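Local coordinates for dTDP-glucose 4,6-dehydratase (Klebsiella pneumoniae, PDB 5U4Q), which binds NAD and probably acts on nucleotide sugars, consistent with a dTDP-glucose 4,6-dehydratase or a related epimerase of the same family, at residues F6-A11 with H28-I33; D34-Y39 with F59-L64; V42-A47 with G186-P191. All blocks are in the same frame, centred on the assembly; numbering follows the deposited sequence.

The three interactions follow the NAD from its adenosine half to its pyrophosphate. Interaction 1 pairs strands 5-9 and 29-34 and ends at the adenine ribose; interaction 2, with its centre about 12 Å from that of interaction 1, takes up where strand 29-34 ends and grips the ribose hydroxyls and the adenine. The two share one parallel sheet, joined by the probable hydrogen bond from Gln60 N to Gly32 O, 3.0 Å. Interaction 3 lies about 14 Å from interaction 2, centre to centre, and is tied to it where Lys45 NZ stands 2.8 Å from Asn37 O. It adds charged groups at the ribose and phosphates, and does not touch interaction 1.

Interaction 1 (F6-A11 with H28-I33); sequences FLVTGA and HNVVGI. With NAD (nicotinamide-adenine-dinucleotide), chain C.
Phe6 and His28 meet at the outer end of this strand pair in an edge-to-face contact, the Phe6 edge turned to the His28 face with the ring planes 53° apart. CE1 of Phe6 does the touching, 3.5 Å from His28 CG and toward the rim of the imidazole. Both residues hold CG anti to the carbonyl carbon, and Leu23 of helix 14-25 packs on both. On the same face of the sheet Val8 crosses Val30 obliquely, CG2 against CG1 at 3.8 Å. The other face carries Leu7, Thr9, Val31 and Ile33. There Ile33 keeps CG1 in the crowded position between N and C (chi1 67°), which lays its chain alongside Thr9, CD1 to Thr9 CG2 at 3.8 Å, while its CG2 branch meets Leu7 CD1. Helix 67-77 packs on this side through Leu73 and Met70. Thr9 OG1 turns from the pair to His84 and the backbone beyond it.

Between the faces runs a parallel ladder of nearly straight bonds; Val8 N to Val31 O, for example, spans 2.9 Å at 170°. Beyond it Ile33 O takes Ala11 N at 3.1 Å from above its carbonyl plane, and Gly10 N more weakly. Ala11 CB rests on Gly32 CA, 3.5 Å away, where no side chain intervenes. Gly10, with positive phi, brings its CA to 3.6 Å from NAD O4B. This is the first beta-alpha-beta unit of a Rossmann fold, whose TGxxGxxG dinucleotide-binding loop starts at Thr9.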
loop_
_atom_site.group_PDB
_atom_site.type_symbol
_atom_site.label_atom_id
_atom_site.label_comp_id
_atom_site.label_asym_id
_atom_site.label_seq_id
_atom_site.Cartn_x
_atom_site.Cartn_y
_atom_site.Cartn_z
ATOM N N PHE A 6 7.248 -5.140 25.618
ATOM C CA PHE A 6 7.363 -4.887 24.207
ATOM C C PHE A 6 7.012 -6.139 23.399
ATOM O O PHE A 6 7.380 -7.259 23.766
ATOM C CB PHE A 6 8.821 -4.583 23.845
ATOM C CG PHE A 6 9.362 -3.290 24.378
ATOM C CD1 PHE A 6 9.784 -3.181 25.670
ATOM C CD2 PHE A 6 9.557 -2.208 23.521
ATOM C CE1 PHE A 6 10.313 -1.998 26.148
ATOM C CE2 PHE A 6 10.102 -1.035 23.988
ATOM C CZ PHE A 6 10.459 -0.925 25.317
ATOM N N LEU A 7 6.338 -5.937 22.280
ATOM C CA LEU A 7 6.185 -6.972 21.271
ATOM C C LEU A 7 7.264 -6.728 20.211
ATOM O O LEU A 7 7.368 -5.611 19.702
ATOM C CB LEU A 7 4.843 -6.863 20.551
ATOM C CG LEU A 7 4.602 -7.786 19.357
ATOM C CD1 LEU A 7 4.766 -9.261 19.758
ATOM C CD2 LEU A 7 3.235 -7.529 18.728
ATOM N N VAL A 8 8.019 -7.766 19.876
ATOM C CA VAL A 8 8.970 -7.703 18.766
ATOM C C VAL A 8 8.497 -8.736 17.752
ATOM O O VAL A 8 8.557 -9.939 18.005
ATOM C CB VAL A 8 10.416 -8.003 19.202
ATOM C CG1 VAL A 8 11.368 -8.014 17.997
ATOM C CG2 VAL A 8 10.882 -7.023 20.249
ATOM N N THR A 9 8.042 -8.295 16.583
ATOM C CA THR A 9 7.661 -9.237 15.540
ATOM C C THR A 9 8.874 -9.516 14.681
ATOM O O THR A 9 9.788 -8.690 14.582
ATOM C CB THR A 9 6.493 -8.751 14.687
ATOM O OG1 THR A 9 6.937 -7.773 13.744
ATOM C CG2 THR A 9 5.377 -8.211 15.571
ATOM N N GLY A 10 8.928 -10.714 14.118
ATOM C CA GLY A 10 10.104 -11.098 13.334
ATOM C C GLY A 10 11.275 -11.351 14.263
ATOM O O GLY A 10 12.431 -11.216 13.862
ATOM N N ALA A 11 10.991 -11.754 15.501
ATOM C CA ALA A 11 12.012 -11.918 16.537
ATOM C C ALA A 11 13.035 -13.008 16.299
ATOM O O ALA A 11 14.105 -12.961 16.912
ATOM C CB ALA A 11 11.324 -12.162 17.882
ATOM N N HIS A 28 13.709 -5.194 30.174
ATOM C CA HIS A 28 12.304 -5.167 29.792
ATOM C C HIS A 28 11.741 -6.556 29.552
ATOM O O HIS A 28 12.475 -7.512 29.345
ATOM C CB HIS A 28 12.108 -4.391 28.491
ATOM C CG HIS A 28 12.630 -2.994 28.517
ATOM N ND1 HIS A 28 12.167 -2.042 29.402
ATOM C CD2 HIS A 28 13.514 -2.361 27.707
ATOM C CE1 HIS A 28 12.785 -0.898 29.169
ATOM N NE2 HIS A 28 13.600 -1.060 28.141
ATOM N N ASN A 29 10.413 -6.648 29.579
ATOM C CA ASN A 29 9.680 -7.847 29.240
ATOM C C ASN A 29 9.449 -7.806 27.729
ATOM O O ASN A 29 9.096 -6.756 27.176
ATOM C CB ASN A 29 8.349 -7.883 29.993
ATOM C CG ASN A 29 8.539 -8.016 31.497
ATOM O OD1 ASN A 29 9.410 -8.748 31.972
ATOM N ND2 ASN A 29 7.728 -7.297 32.251
ATOM N N VAL A 30 9.707 -8.915 27.054
ATOM C CA VAL A 30 9.567 -8.989 25.608
ATOM C C VAL A 30 8.838 -10.227 25.189
ATOM O O VAL A 30 9.140 -11.316 25.679
ATOM C CB VAL A 30 10.962 -9.024 24.944
ATOM C CG1 VAL A 30 10.848 -9.178 23.433
ATOM C CG2 VAL A 30 11.745 -7.779 25.300
ATOM N N VAL A 31 7.869 -10.075 24.295
ATOM C CA VAL A 31 7.248 -11.197 23.634
ATOM C C VAL A 31 7.717 -11.098 22.181
ATOM O O VAL A 31 7.581 -10.042 21.545
ATOM C CB VAL A 31 5.715 -11.169 23.689
ATOM C CG1 VAL A 31 5.128 -12.306 22.873
ATOM C CG2 VAL A 31 5.257 -11.208 25.150
ATOM N N GLY A 32 8.281 -12.182 21.695
ATOM C CA GLY A 32 8.735 -12.285 20.306
ATOM C C GLY A 32 7.802 -13.203 19.552
ATOM O O GLY A 32 7.364 -14.227 20.095
ATOM N N ILE A 33 7.439 -12.827 18.318
ATOM C CA ILE A 33 6.685 -13.711 17.453
ATOM C C ILE A 33 7.391 -13.851 16.109
ATOM O O ILE A 33 8.114 -12.940 15.686
ATOM C CB ILE A 33 5.218 -13.271 17.264
ATOM C CG1 ILE A 33 5.094 -11.957 16.489
ATOM C CG2 ILE A 33 4.524 -13.165 18.612
ATOM C CD1 ILE A 33 3.674 -11.621 16.078
HETATM P PA NAD C . 14.561 -11.496 8.300
HETATM O O1A NAD C . 15.823 -12.015 8.873
HETATM O O2A NAD C . 13.894 -12.198 7.134
HETATM O O5B NAD C . 13.510 -11.339 9.518
HETATM C C5B NAD C . 12.104 -11.198 9.358
HETATM C C4B NAD C . 11.428 -12.283 10.179
HETATM O O4B NAD C . 10.021 -12.114 9.920
HETATM C C3B NAD C . 11.818 -13.696 9.768
HETATM O O3B NAD C . 12.446 -14.464 10.805
HETATM C C2B NAD C . 10.491 -14.287 9.290
HETATM O O2B NAD C . 10.332 -15.677 9.633
HETATM C C1B NAD C . 9.424 -13.386 9.907
HETATM N N9A NAD C . 8.167 -13.351 9.140
HETATM C C8A NAD C . 8.028 -13.121 7.814
HETATM N N7A NAD C . 6.742 -13.193 7.463
HETATM C C5A NAD C . 6.038 -13.453 8.577
HETATM C C6A NAD C . 4.614 -13.695 8.883
HETATM N N6A NAD C . 3.674 -13.639 7.950
HETATM N N1A NAD C . 4.319 -13.955 10.158
HETATM C C2A NAD C . 5.235 -14.031 11.133
HETATM N N3A NAD C . 6.555 -13.851 10.922
HETATM C C4A NAD C . 6.980 -13.564 9.663
HETATM O O3 NAD C . 14.725 -9.978 7.782
HETATM P PN NAD C . 15.321 -8.697 8.554
HETATM O O1N NAD C . 15.551 -8.943 9.987
HETATM O O2N NAD C . 16.417 -8.185 7.619
HETATM O O5D NAD C . 14.081 -7.714 8.360
HETATM C C5D NAD C . 13.375 -7.060 9.411
HETATM C C4D NAD C . 12.555 -5.960 8.757
HETATM O O4D NAD C . 13.434 -4.914 8.284
HETATM C C3D NAD C . 11.686 -6.333 7.562
HETATM O O3D NAD C . 10.451 -5.622 7.680
HETATM C C2D NAD C . 12.427 -5.795 6.361
HETATM O O2D NAD C . 11.559 -5.421 5.270
HETATM C C1D NAD C . 13.142 -4.587 6.931
HETATM N N1N NAD C . 14.399 -4.284 6.219
HETATM C C2N NAD C . 15.556 -4.947 6.452
HETATM C C3N NAD C . 16.735 -4.630 5.758
HETATM C C7N NAD C . 18.082 -5.336 5.963
HETATM O O7N NAD C . 19.100 -4.875 5.427
HETATM N N7N NAD C . 18.217 -6.471 6.670
HETATM C C4N NAD C . 16.694 -3.644 4.797
HETATM C C5N NAD C . 15.498 -2.980 4.558
HETATM C C6N NAD C . 14.349 -3.326 5.262
#

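Interaction 2 (D34-Y39 with F59-L64); sequences DNMNDY and FQQLDL. With NAD (nicotinamide-adenine-dinucleotide), chain C.
Asp34, Asp63 and Leu64 hydrogen-bond the adenosine of the NAD from these segments, and Asn35 packs on its adenine. Asp34 reaches the ribose with both oxygens: OD1 accepts from NAD O2B at a short 2.5 Å and OD2 from NAD O3B at 2.7 Å. The adenine is read along one edge, where Asp63 OD1 accepts from NAD N6A at 2.9 Å and Leu64 N gives a straight bond to NAD N1A, 3.0 Å long. Its two faces are covered from opposite sides. The Asn35 amide lies nearly parallel over one, its ND2 3.3 Å from NAD C6A, and Leu64 presses on the other with CG.

An acidic residue at the end of the second strand of a Rossmann fold, paired with both adenine-ribose hydroxyls, is the usual mark of NAD rather than NADP binding, and Asp34 holds that place here.

A second shell fixes these groups. Asn35 CG occupies the crowded position between N and C (chi1 72°), which brings the amide beside Asp63; ND2 then bonds Asp63 OD2 at 3.0 Å, in the amide plane but from above the carboxylate plane, the two planes being 71° apart. Asp34 OD1 also accepts Met36 N on its anti lone pair at 2.8 Å, an Asx turn, while Ala12 N meets OD2; so many donors probably keep the carboxylate ionised. Outside this, Leu62 N bonds Asp34 O and a weak bond runs from Asp34 N to Gln60 O, a short parallel pairing. Phe59 lays its ring edge against Asp34 CB, the SE of selenomethionine Met36 meets the Phe59 ring obliquely in a Met-aromatic contact, and Gln61 CD packs on Met36 CG.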
loop_
_atom_site.group_PDB
_atom_site.type_symbol
_atom_site.label_atom_id
_atom_site.label_comp_id
_atom_site.label_asym_id
_atom_site.label_seq_id
_atom_site.Cartn_x
_atom_site.Cartn_y
_atom_site.Cartn_z
ATOM N N ASP A 34 7.204 -15.002 15.458
ATOM C CA ASP A 34 7.776 -15.268 14.162
ATOM C C ASP A 34 7.062 -16.503 13.648
ATOM O O ASP A 34 6.679 -17.342 14.443
ATOM C CB ASP A 34 9.275 -15.515 14.330
ATOM C CG ASP A 34 10.047 -15.300 13.055
ATOM O OD1 ASP A 34 9.853 -16.088 12.089
ATOM O OD2 ASP A 34 10.863 -14.338 13.035
ATOM N N ASN A 35 6.902 -16.613 12.342
ATOM C CA ASN A 35 6.302 -17.833 11.788
ATOM C C ASN A 35 7.322 -18.880 11.376
ATOM O O ASN A 35 6.934 -19.937 10.856
ATOM C CB ASN A 35 5.323 -17.511 10.656
ATOM C CG ASN A 35 5.989 -17.051 9.375
ATOM O OD1 ASN A 35 7.204 -16.850 9.312
ATOM N ND2 ASN A 35 5.183 -16.903 8.328
HETATM N N MSE A 36 8.611 -18.595 11.583
HETATM C CA MSE A 36 9.698 -19.547 11.297
HETATM C C MSE A 36 9.635 -20.015 9.872
HETATM O O MSE A 36 9.854 -21.190 9.593
HETATM C CB MSE A 36 9.650 -20.737 12.278
HETATM C CG MSE A 36 9.579 -20.301 13.738
HETATM SE SE MSE A 36 11.123 -19.204 14.270
HETATM C CE MSE A 36 12.494 -20.590 14.405
ATOM N N ASN A 37 9.345 -19.110 8.940
ATOM C CA ASN A 37 9.228 -19.541 7.536
ATOM C C ASN A 37 10.584 -19.935 6.976
ATOM O O ASN A 37 11.634 -19.565 7.521
ATOM C CB ASN A 37 8.515 -18.513 6.653
ATOM C CG ASN A 37 9.362 -17.280 6.357
ATOM O OD1 ASN A 37 10.507 -17.393 5.929
ATOM N ND2 ASN A 37 8.796 -16.095 6.562
ATOM N N ASP A 38 10.560 -20.691 5.878
ATOM C CA ASP A 38 11.794 -21.183 5.286
ATOM C C ASP A 38 12.382 -20.346 4.149
ATOM O O ASP A 38 13.091 -20.890 3.299
ATOM C CB ASP A 38 11.642 -22.675 4.881
ATOM C CG ASP A 38 10.635 -22.905 3.778
ATOM O OD1 ASP A 38 10.062 -21.935 3.233
ATOM O OD2 ASP A 38 10.425 -24.105 3.444
ATOM N N TYR A 39 12.114 -19.040 4.121
ATOM C CA TYR A 39 12.699 -18.181 3.082
ATOM C C TYR A 39 14.221 -18.371 3.075
ATOM O O TYR A 39 14.866 -18.335 2.016
ATOM C CB TYR A 39 12.303 -16.712 3.270
ATOM C CG TYR A 39 13.077 -15.780 2.361
ATOM C CD1 TYR A 39 12.768 -15.664 1.006
ATOM C CD2 TYR A 39 14.135 -15.042 2.855
ATOM C CE1 TYR A 39 13.495 -14.819 0.177
ATOM C CE2 TYR A 39 14.867 -14.196 2.040
ATOM C CZ TYR A 39 14.549 -14.086 0.700
ATOM O OH TYR A 39 15.284 -13.237 -0.109
ATOM N N PHE A 59 8.289 -16.561 23.598
ATOM C CA PHE A 59 8.146 -16.693 22.170
ATOM C C PHE A 59 6.863 -17.384 21.795
ATOM O O PHE A 59 6.451 -18.357 22.467
ATOM C CB PHE A 59 9.297 -17.491 21.559
ATOM C CG PHE A 59 9.140 -17.725 20.083
ATOM C CD1 PHE A 59 9.322 -16.685 19.191
ATOM C CD2 PHE A 59 8.779 -18.966 19.597
ATOM C CE1 PHE A 59 9.161 -16.878 17.840
ATOM C CE2 PHE A 59 8.610 -19.162 18.231
ATOM C CZ PHE A 59 8.809 -18.112 17.362
ATOM N N GLN A 60 6.215 -16.895 20.734
ATOM C CA GLN A 60 5.018 -17.540 20.175
ATOM C C GLN A 60 5.180 -17.652 18.662
ATOM O O GLN A 60 5.424 -16.641 17.986
ATOM C CB GLN A 60 3.743 -16.762 20.513
ATOM C CG GLN A 60 3.457 -16.646 21.999
ATOM C CD GLN A 60 2.132 -15.959 22.300
ATOM O OE1 GLN A 60 1.289 -15.789 21.421
ATOM N NE2 GLN A 60 1.943 -15.570 23.557
ATOM N N GLN A 61 5.077 -18.872 18.128
ATOM C CA GLN A 61 5.127 -19.077 16.701
ATOM C C GLN A 61 3.743 -18.699 16.224
ATOM O O GLN A 61 2.732 -19.334 16.596
ATOM C CB GLN A 61 5.496 -20.514 16.336
ATOM C CG GLN A 61 5.576 -20.688 14.835
ATOM C CD GLN A 61 6.152 -22.009 14.374
ATOM O OE1 GLN A 61 6.826 -22.703 15.120
ATOM N NE2 GLN A 61 5.924 -22.327 13.110
ATOM N N LEU A 62 3.675 -17.639 15.436
ATOM C CA LEU A 62 2.421 -17.045 15.030
ATOM C C LEU A 62 2.627 -16.349 13.709
ATOM O O LEU A 62 3.674 -15.702 13.506
ATOM C CB LEU A 62 2.013 -16.007 16.084
ATOM C CG LEU A 62 0.733 -15.232 15.956
ATOM C CD1 LEU A 62 -0.464 -16.155 15.962
ATOM C CD2 LEU A 62 0.642 -14.255 17.119
ATOM N N ASP A 63 1.652 -16.468 12.826
ATOM C CA ASP A 63 1.672 -15.790 11.557
ATOM C C ASP A 63 0.959 -14.452 11.687
ATOM O O ASP A 63 -0.110 -14.349 12.279
ATOM C CB ASP A 63 1.007 -16.625 10.481
ATOM C CG ASP A 63 1.502 -16.275 9.108
ATOM O OD1 ASP A 63 1.240 -15.143 8.663
ATOM O OD2 ASP A 63 2.186 -17.147 8.504
ATOM N N LEU A 64 1.555 -13.409 11.118
ATOM C CA LEU A 64 0.956 -12.063 11.120
ATOM C C LEU A 64 -0.452 -12.036 10.507
ATOM O O LEU A 64 -1.269 -11.196 10.897
ATOM C CB LEU A 64 1.826 -11.096 10.321
ATOM C CG LEU A 64 3.197 -10.728 10.834
ATOM C CD1 LEU A 64 3.854 -9.883 9.761
ATOM C CD2 LEU A 64 3.103 -9.980 12.165
HETATM P PA NAD C . 14.561 -11.496 8.300
HETATM O O1A NAD C . 15.823 -12.015 8.873
HETATM O O2A NAD C . 13.894 -12.198 7.134
HETATM O O5B NAD C . 13.510 -11.339 9.518
HETATM C C5B NAD C . 12.104 -11.198 9.358
HETATM C C4B NAD C . 11.428 -12.283 10.179
HETATM O O4B NAD C . 10.021 -12.114 9.920
HETATM C C3B NAD C . 11.818 -13.696 9.768
HETATM O O3B NAD C . 12.446 -14.464 10.805
HETATM C C2B NAD C . 10.491 -14.287 9.290
HETATM O O2B NAD C . 10.332 -15.677 9.633
HETATM C C1B NAD C . 9.424 -13.386 9.907
HETATM N N9A NAD C . 8.167 -13.351 9.140
HETATM C C8A NAD C . 8.028 -13.121 7.814
HETATM N N7A NAD C . 6.742 -13.193 7.463
HETATM C C5A NAD C . 6.038 -13.453 8.577
HETATM C C6A NAD C . 4.614 -13.695 8.883
HETATM N N6A NAD C . 3.674 -13.639 7.950
HETATM N N1A NAD C . 4.319 -13.955 10.158
HETATM C C2A NAD C . 5.235 -14.031 11.133
HETATM N N3A NAD C . 6.555 -13.851 10.922
HETATM C C4A NAD C . 6.980 -13.564 9.663
HETATM O O3 NAD C . 14.725 -9.978 7.782
HETATM P PN NAD C . 15.321 -8.697 8.554
HETATM O O1N NAD C . 15.551 -8.943 9.987
HETATM O O2N NAD C . 16.417 -8.185 7.619
HETATM O O5D NAD C . 14.081 -7.714 8.360
HETATM C C5D NAD C . 13.375 -7.060 9.411
HETATM C C4D NAD C . 12.555 -5.960 8.757
HETATM O O4D NAD C . 13.434 -4.914 8.284
HETATM C C3D NAD C . 11.686 -6.333 7.562
HETATM O O3D NAD C . 10.451 -5.622 7.680
HETATM C C2D NAD C . 12.427 -5.795 6.361
HETATM O O2D NAD C . 11.559 -5.421 5.270
HETATM C C1D NAD C . 13.142 -4.587 6.931
HETATM N N1N NAD C . 14.399 -4.284 6.219
HETATM C C2N NAD C . 15.556 -4.947 6.452
HETATM C C3N NAD C . 16.735 -4.630 5.758
HETATM C C7N NAD C . 18.082 -5.336 5.963
HETATM O O7N NAD C . 19.100 -4.875 5.427
HETATM N N7N NAD C . 18.217 -6.471 6.670
HETATM C C4N NAD C . 16.694 -3.644 4.797
HETATM C C5N NAD C . 15.498 -2.980 4.558
HETATM C C6N NAD C . 14.349 -3.326 5.262
#

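Interaction 3 (V42-A47 with G186-P191); sequences VSLKQA and GPWGRP. With NAD (nicotinamide-adenine-dinucleotide), chain C.
The first turns of helix 42-50 face a loop that opens with a type II beta turn from Gly186 to Gly189, closed by a weak bond from Gly189 N to Gly186 O. Leu44 and Trp188 are the closest backbone pair, with CA atoms 7.9 Å apart, so the helix reaches the loop through side chains, with no hydrogen bond between them. Trp188 takes the third place of the turn with positive phi (66°), and its indole reaches toward the helix.

Leu44, CG anti to its backbone N (chi1 176°), divides its branches between two partners. CD1 meets the indole edge near the ring plane, 4.0 Å from Trp188 CE3, while CD2 points tip to tip at Pro191 CD, 3.9 Å away, and touches Gly189 O. One turn on, Ala47 CB rests 3.9 Å from Trp188 CZ3. Trp330 and Tyr334 of helix 320-334 pack round Leu44 and the indole, and Arg48 bonds the carbonyls of Trp188 and Gly189.

Two cations reach from this apolar contact to the cofactor. Lys45, its CB directed away from the loop, is extended beyond CG, NZ reaching NAD O2B at 2.9 Å. Arg190 bends at chi3 and gives NH1 to NAD O2N at 3.0 Å; Asp192 forms a salt bridge with its NE. The loop opens with the Gly-Pro of the YGP sequence common in extended short-chain dehydrogenases, and helps build the ribose-pyrophosphate part of the NAD pocket.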
loop_
_atom_site.group_PDB
_atom_site.type_symbol
_atom_site.label_atom_id
_atom_site.label_comp_id
_atom_site.label_asym_id
_atom_site.label_seq_id
_atom_site.Cartn_x
_atom_site.Cartn_y
_atom_site.Cartn_z
ATOM N N VAL A 42 15.858 -22.261 8.365
ATOM C CA VAL A 42 15.132 -22.215 9.633
ATOM C C VAL A 42 16.037 -22.542 10.842
ATOM O O VAL A 42 15.802 -22.051 11.949
ATOM C CB VAL A 42 13.875 -23.120 9.602
ATOM C CG1 VAL A 42 13.187 -23.143 10.965
ATOM C CG2 VAL A 42 12.913 -22.636 8.522
ATOM N N SER A 43 17.101 -23.329 10.636
ATOM C CA SER A 43 18.010 -23.633 11.732
ATOM C C SER A 43 18.705 -22.375 12.250
ATOM O O SER A 43 19.051 -22.293 13.415
ATOM C CB SER A 43 19.056 -24.690 11.356
ATOM O OG SER A 43 19.835 -24.296 10.233
ATOM N N LEU A 44 18.936 -21.421 11.350
ATOM C CA LEU A 44 19.543 -20.145 11.743
ATOM C C LEU A 44 18.556 -19.332 12.601
ATOM O O LEU A 44 18.934 -18.748 13.609
ATOM C CB LEU A 44 20.023 -19.376 10.503
ATOM C CG LEU A 44 20.600 -17.984 10.752
ATOM C CD1 LEU A 44 21.775 -18.046 11.698
ATOM C CD2 LEU A 44 20.989 -17.373 9.427
ATOM N N LYS A 45 17.297 -19.275 12.161
ATOM C CA LYS A 45 16.243 -18.622 12.957
ATOM C C LYS A 45 16.123 -19.268 14.343
ATOM O O LYS A 45 16.014 -18.565 15.342
ATOM C CB LYS A 45 14.913 -18.643 12.210
ATOM C CG LYS A 45 14.937 -17.809 10.930
ATOM C CD LYS A 45 13.609 -17.871 10.191
ATOM C CE LYS A 45 13.708 -17.032 8.926
ATOM N NZ LYS A 45 12.446 -16.969 8.151
ATOM N N GLN A 46 16.155 -20.601 14.405
ATOM C CA GLN A 46 16.063 -21.245 15.715
ATOM C C GLN A 46 17.296 -20.945 16.560
ATOM O O GLN A 46 17.192 -20.803 17.773
ATOM C CB GLN A 46 15.864 -22.747 15.611
ATOM C CG GLN A 46 15.594 -23.385 16.969
ATOM C CD GLN A 46 14.297 -22.903 17.606
ATOM O OE1 GLN A 46 14.301 -22.376 18.715
ATOM N NE2 GLN A 46 13.187 -23.055 16.889
ATOM N N ALA A 47 18.463 -20.827 15.928
ATOM C CA ALA A 47 19.674 -20.487 16.672
ATOM C C ALA A 47 19.542 -19.091 17.288
ATOM O O ALA A 47 19.992 -18.852 18.402
ATOM C CB ALA A 47 20.934 -20.592 15.801
ATOM N N GLY A 186 25.831 -7.695 9.698
ATOM C CA GLY A 186 26.510 -8.097 10.915
ATOM C C GLY A 186 26.225 -9.488 11.386
ATOM O O GLY A 186 25.533 -10.266 10.716
ATOM N N PRO A 187 26.784 -9.824 12.566
ATOM C CA PRO A 187 26.547 -11.131 13.175
ATOM C C PRO A 187 25.054 -11.517 13.213
ATOM O O PRO A 187 24.185 -10.665 13.432
ATOM C CB PRO A 187 27.117 -10.965 14.577
ATOM C CG PRO A 187 28.202 -9.963 14.404
ATOM C CD PRO A 187 27.692 -8.995 13.372
ATOM N N TRP A 188 24.783 -12.781 12.915
ATOM C CA TRP A 188 23.423 -13.312 12.852
ATOM C C TRP A 188 22.616 -12.689 11.709
ATOM O O TRP A 188 21.380 -12.677 11.746
ATOM C CB TRP A 188 22.679 -13.154 14.195
ATOM C CG TRP A 188 23.432 -13.730 15.338
ATOM C CD1 TRP A 188 24.140 -13.056 16.270
ATOM C CD2 TRP A 188 23.527 -15.115 15.668
ATOM N NE1 TRP A 188 24.704 -13.950 17.178
ATOM C CE2 TRP A 188 24.351 -15.216 16.815
ATOM C CE3 TRP A 188 23.040 -16.291 15.075
ATOM C CZ2 TRP A 188 24.675 -16.454 17.404
ATOM C CZ3 TRP A 188 23.379 -17.537 15.658
ATOM C CH2 TRP A 188 24.196 -17.590 16.807
ATOM N N GLY A 189 23.322 -12.177 10.680
ATOM C CA GLY A 189 22.707 -11.598 9.510
ATOM C C GLY A 189 21.902 -12.577 8.677
ATOM O O GLY A 189 21.741 -13.757 9.045
ATOM N N ARG A 190 21.373 -12.089 7.566
ATOM C CA ARG A 190 20.610 -12.971 6.695
ATOM C C ARG A 190 21.457 -13.438 5.500
ATOM O O ARG A 190 22.187 -12.631 4.883
ATOM C CB ARG A 190 19.285 -12.346 6.312
ATOM C CG ARG A 190 19.393 -10.922 5.905
ATOM C CD ARG A 190 18.046 -10.263 5.877
ATOM N NE ARG A 190 17.216 -10.806 4.821
ATOM C CZ ARG A 190 16.110 -10.213 4.374
ATOM N NH1 ARG A 190 15.700 -9.042 4.880
ATOM N NH2 ARG A 190 15.424 -10.781 3.395
ATOM N N PRO A 191 21.391 -14.747 5.171
ATOM C CA PRO A 191 22.263 -15.297 4.125
ATOM C C PRO A 191 22.097 -14.731 2.721
ATOM O O PRO A 191 23.021 -14.869 1.906
ATOM C CB PRO A 191 21.957 -16.802 4.122
ATOM C CG PRO A 191 20.778 -16.991 5.002
ATOM C CD PRO A 191 20.624 -15.795 5.879
HETATM P PA NAD C . 14.561 -11.496 8.300
HETATM O O1A NAD C . 15.823 -12.015 8.873
HETATM O O2A NAD C . 13.894 -12.198 7.134
HETATM O O5B NAD C . 13.510 -11.339 9.518
HETATM C C5B NAD C . 12.104 -11.198 9.358
HETATM C C4B NAD C . 11.428 -12.283 10.179
HETATM O O4B NAD C . 10.021 -12.114 9.920
HETATM C C3B NAD C . 11.818 -13.696 9.768
HETATM O O3B NAD C . 12.446 -14.464 10.805
HETATM C C2B NAD C . 10.491 -14.287 9.290
HETATM O O2B NAD C . 10.332 -15.677 9.633
HETATM C C1B NAD C . 9.424 -13.386 9.907
HETATM N N9A NAD C . 8.167 -13.351 9.140
HETATM C C8A NAD C . 8.028 -13.121 7.814
HETATM N N7A NAD C . 6.742 -13.193 7.463
HETATM C C5A NAD C . 6.038 -13.453 8.577
HETATM C C6A NAD C . 4.614 -13.695 8.883
HETATM N N6A NAD C . 3.674 -13.639 7.950
HETATM N N1A NAD C . 4.319 -13.955 10.158
HETATM C C2A NAD C . 5.235 -14.031 11.133
HETATM N N3A NAD C . 6.555 -13.851 10.922
HETATM C C4A NAD C . 6.980 -13.564 9.663
HETATM O O3 NAD C . 14.725 -9.978 7.782
HETATM P PN NAD C . 15.321 -8.697 8.554
HETATM O O1N NAD C . 15.551 -8.943 9.987
HETATM O O2N NAD C . 16.417 -8.185 7.619
HETATM O O5D NAD C . 14.081 -7.714 8.360
HETATM C C5D NAD C . 13.375 -7.060 9.411
HETATM C C4D NAD C . 12.555 -5.960 8.757
HETATM O O4D NAD C . 13.434 -4.914 8.284
HETATM C C3D NAD C . 11.686 -6.333 7.562
HETATM O O3D NAD C . 10.451 -5.622 7.680
HETATM C C2D NAD C . 12.427 -5.795 6.361
HETATM O O2D NAD C . 11.559 -5.421 5.270
HETATM C C1D NAD C . 13.142 -4.587 6.931
HETATM N N1N NAD C . 14.399 -4.284 6.219
HETATM C C2N NAD C . 15.556 -4.947 6.452
HETATM C C3N NAD C . 16.735 -4.630 5.758
HETATM C C7N NAD C . 18.082 -5.336 5.963
HETATM O O7N NAD C . 19.100 -4.875 5.427
HETATM N N7N NAD C . 18.217 -6.471 6.670
HETATM C C4N NAD C . 16.694 -3.644 4.797
HETATM C C5N NAD C . 15.498 -2.980 4.558
HETATM C C6N NAD C . 14.349 -3.326 5.262
#